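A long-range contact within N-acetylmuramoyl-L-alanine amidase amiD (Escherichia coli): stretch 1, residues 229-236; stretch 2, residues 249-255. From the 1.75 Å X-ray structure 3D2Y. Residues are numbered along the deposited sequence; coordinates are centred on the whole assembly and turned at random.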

# COMPACT_ATOMS: atom_id res chain seq x y z
N ALA A 229 8.43 2.24 -8.78
CA ALA A 229 7.42 2.02 -7.73
C ALA A 229 7.79 0.81 -6.82
O ALA A 229 7.71 0.89 -5.58
CB ALA A 229 6.04 1.85 -8.36
N PHE A 230 8.23 -0.27 -7.44
CA PHE A 230 8.59 -1.50 -6.75
C PHE A 230 9.83 -1.26 -5.84
O PHE A 230 9.88 -1.70 -4.66
CB PHE A 230 8.85 -2.61 -7.77
CG PHE A 230 9.33 -3.89 -7.17
CD1 PHE A 230 8.47 -4.69 -6.43
CD2 PHE A 230 10.66 -4.33 -7.38
CE1 PHE A 230 8.92 -5.90 -5.86
CE2 PHE A 230 11.13 -5.53 -6.81
CZ PHE A 230 10.24 -6.31 -6.05
N GLN A 231 10.79 -0.54 -6.41
CA GLN A 231 12.05 -0.25 -5.71
C GLN A 231 11.82 0.70 -4.54
O GLN A 231 12.42 0.53 -3.46
CB GLN A 231 13.11 0.31 -6.66
CG GLN A 231 13.59 -0.73 -7.71
CD GLN A 231 14.40 -0.13 -8.84
OE1 GLN A 231 14.17 1.01 -9.25
NE2 GLN A 231 15.31 -0.91 -9.41
N MET A 232 11.00 1.73 -4.75
CA MET A 232 10.63 2.64 -3.65
C MET A 232 10.08 1.90 -2.44
O MET A 232 10.36 2.31 -1.32
CB MET A 232 9.65 3.74 -4.09
CG MET A 232 10.25 4.79 -5.00
SD MET A 232 9.14 6.18 -5.23
CE MET A 232 7.89 5.52 -6.31
N HIS A 233 9.37 0.79 -2.68
CA HIS A 233 8.81 -0.03 -1.61
C HIS A 233 9.85 -1.05 -1.07
O HIS A 233 10.04 -1.20 0.15
CB HIS A 233 7.53 -0.71 -2.15
CG HIS A 233 6.69 -1.43 -1.13
ND1 HIS A 233 5.32 -1.59 -1.26
CD2 HIS A 233 7.03 -2.08 0.01
CE1 HIS A 233 4.86 -2.29 -0.24
NE2 HIS A 233 5.89 -2.61 0.53
N PHE A 234 10.55 -1.75 -1.97
CA PHE A 234 11.26 -2.96 -1.62
C PHE A 234 12.77 -2.89 -1.82
O PHE A 234 13.48 -3.79 -1.37
CB PHE A 234 10.70 -4.19 -2.38
CG PHE A 234 9.30 -4.54 -2.02
CD1 PHE A 234 9.04 -5.24 -0.83
CD2 PHE A 234 8.23 -4.23 -2.88
CE1 PHE A 234 7.76 -5.60 -0.48
CE2 PHE A 234 6.92 -4.59 -2.50
CZ PHE A 234 6.70 -5.30 -1.31
N ARG A 235 13.28 -1.81 -2.45
CA ARG A 235 14.74 -1.65 -2.64
C ARG A 235 15.05 -0.15 -2.73
O ARG A 235 15.47 0.36 -3.76
CB ARG A 235 15.24 -2.40 -3.89
CG ARG A 235 16.72 -2.86 -3.81
CD ARG A 235 17.74 -1.74 -4.07
NE ARG A 235 17.54 -1.15 -5.39
CZ ARG A 235 18.13 -1.57 -6.51
NH1 ARG A 235 17.87 -0.96 -7.65
NH2 ARG A 235 18.99 -2.58 -6.48
N PRO A 236 14.75 0.57 -1.64
CA PRO A 236 14.79 2.03 -1.67
C PRO A 236 16.15 2.68 -1.73
O PRO A 236 16.23 3.88 -1.92
CB PRO A 236 14.07 2.41 -0.38
CG PRO A 236 14.20 1.24 0.50
CD PRO A 236 14.27 0.05 -0.36
N ALA A 249 15.84 -10.40 -7.76
CA ALA A 249 15.92 -11.39 -6.67
C ALA A 249 14.88 -11.13 -5.59
O ALA A 249 14.28 -12.06 -5.04
CB ALA A 249 17.30 -11.41 -6.06
N ILE A 250 14.64 -9.85 -5.32
CA ILE A 250 13.63 -9.44 -4.34
C ILE A 250 12.24 -9.85 -4.81
O ILE A 250 11.47 -10.46 -4.04
CB ILE A 250 13.75 -7.92 -4.06
CG1 ILE A 250 15.04 -7.67 -3.23
CG2 ILE A 250 12.50 -7.37 -3.34
CD1 ILE A 250 15.42 -6.18 -3.12
N ALA A 251 11.95 -9.55 -6.09
CA ALA A 251 10.70 -9.92 -6.73
C ALA A 251 10.51 -11.43 -6.68
O ALA A 251 9.43 -11.90 -6.36
CB ALA A 251 10.68 -9.44 -8.19
N GLU A 252 11.58 -12.18 -7.00
CA GLU A 252 11.56 -13.64 -6.97
C GLU A 252 11.30 -14.21 -5.59
O GLU A 252 10.52 -15.18 -5.45
CB GLU A 252 12.85 -14.22 -7.57
CG GLU A 252 12.93 -14.07 -9.11
CD GLU A 252 14.24 -14.57 -9.73
OE1 GLU A 252 15.33 -14.16 -9.27
OE2 GLU A 252 14.17 -15.41 -10.67
N ALA A 253 11.95 -13.61 -4.58
CA ALA A 253 11.75 -14.00 -3.18
C ALA A 253 10.36 -13.61 -2.63
O ALA A 253 9.72 -14.41 -1.91
CB ALA A 253 12.84 -13.45 -2.29
N LEU A 254 9.87 -12.41 -2.95
CA LEU A 254 8.45 -12.08 -2.71
C LEU A 254 7.42 -13.04 -3.31
O LEU A 254 6.49 -13.49 -2.62
CB LEU A 254 8.13 -10.65 -3.18
CG LEU A 254 8.75 -9.57 -2.30
CD1 LEU A 254 8.74 -8.28 -3.09
CD2 LEU A 254 8.04 -9.44 -0.93
N LEU A 255 7.61 -13.40 -4.58
CA LEU A 255 6.73 -14.34 -5.23
C LEU A 255 6.75 -15.75 -4.60
O LEU A 255 5.72 -16.40 -4.40
CB LEU A 255 7.00 -14.39 -6.74
CG LEU A 255 6.44 -13.20 -7.52
CD1 LEU A 255 7.12 -13.10 -8.91
CD2 LEU A 255 4.89 -13.24 -7.62

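Two helical segments meet here at a steep angle. Residues 229-234 form the last part of one helix, and residues 249-255 lie within another that extends beyond the stretch in both directions. Their axes come no closer than 11.6 Å and their N-to-C directions differ by 73°, so the helices cross rather than run alongside each other, and the contact is confined to a small patch. The nearest CA atoms are those of Phe234 and Ile250, 7.4 Å apart. No hydrogen bond links the stretches; the backbone bonds run within each helix: Phe234 N donates to Phe230 O at 2.8 Å, and Leu254 N to Ile250 O at 2.7 Å. Arg235 is the first residue after the first helix to leave helical phi/psi.

Helical periodicity explains which residues meet. Phe230 and Phe234 are four apart, as are Ile250 and Leu254, so each pair sits about one turn apart on the same side of its helix with its CA-to-CB bonds directed toward the other stretch. Across this wide axis separation, two phenylalanines and two branched aliphatics supply most of the packing.

Leu254 joins both aromatic rings through one methyl group. Its CD1 lies 3.7 Å from the centroid of the Phe234 ring and only 8° off the ring normal, a CH-pi contact in which the methyl rests squarely over the face. The same CD1 is 3.7 Å from Phe230 CE1, but there it approaches the ring edge, near the plane. A leucine suits this position because its compact, apolar methyl can lie over one ring's face and at the other's edge at once.

Ile250 has the largest area covered by the opposite stretch. Its CG2 packs 3.7 Å from Phe230 CZ and 3.8 Å from Phe234 CB, while its CD1 reaches to 3.5 Å from Phe234 O and 3.6 Å from Arg235 CG. The beta-branch thus serves the two phenylalanines as the longer arm extends to the end of the first helix.

Ala251 suits its place by being small. The tip of the Phe230 ring comes close to the second helix here, with CZ 3.7 Å from Ala251 N and 3.8 Å from Ala251 CB, the backbone nitrogen lying at the ring edge.

Arg235 contributes the aliphatic part of its side chain. Its CA-to-CB bond points toward the second stretch, but the end of the side chain leads away, and its guanidinium nitrogens find hydrogen-bonding partners elsewhere in the structure. The contact itself therefore remains essentially apolar.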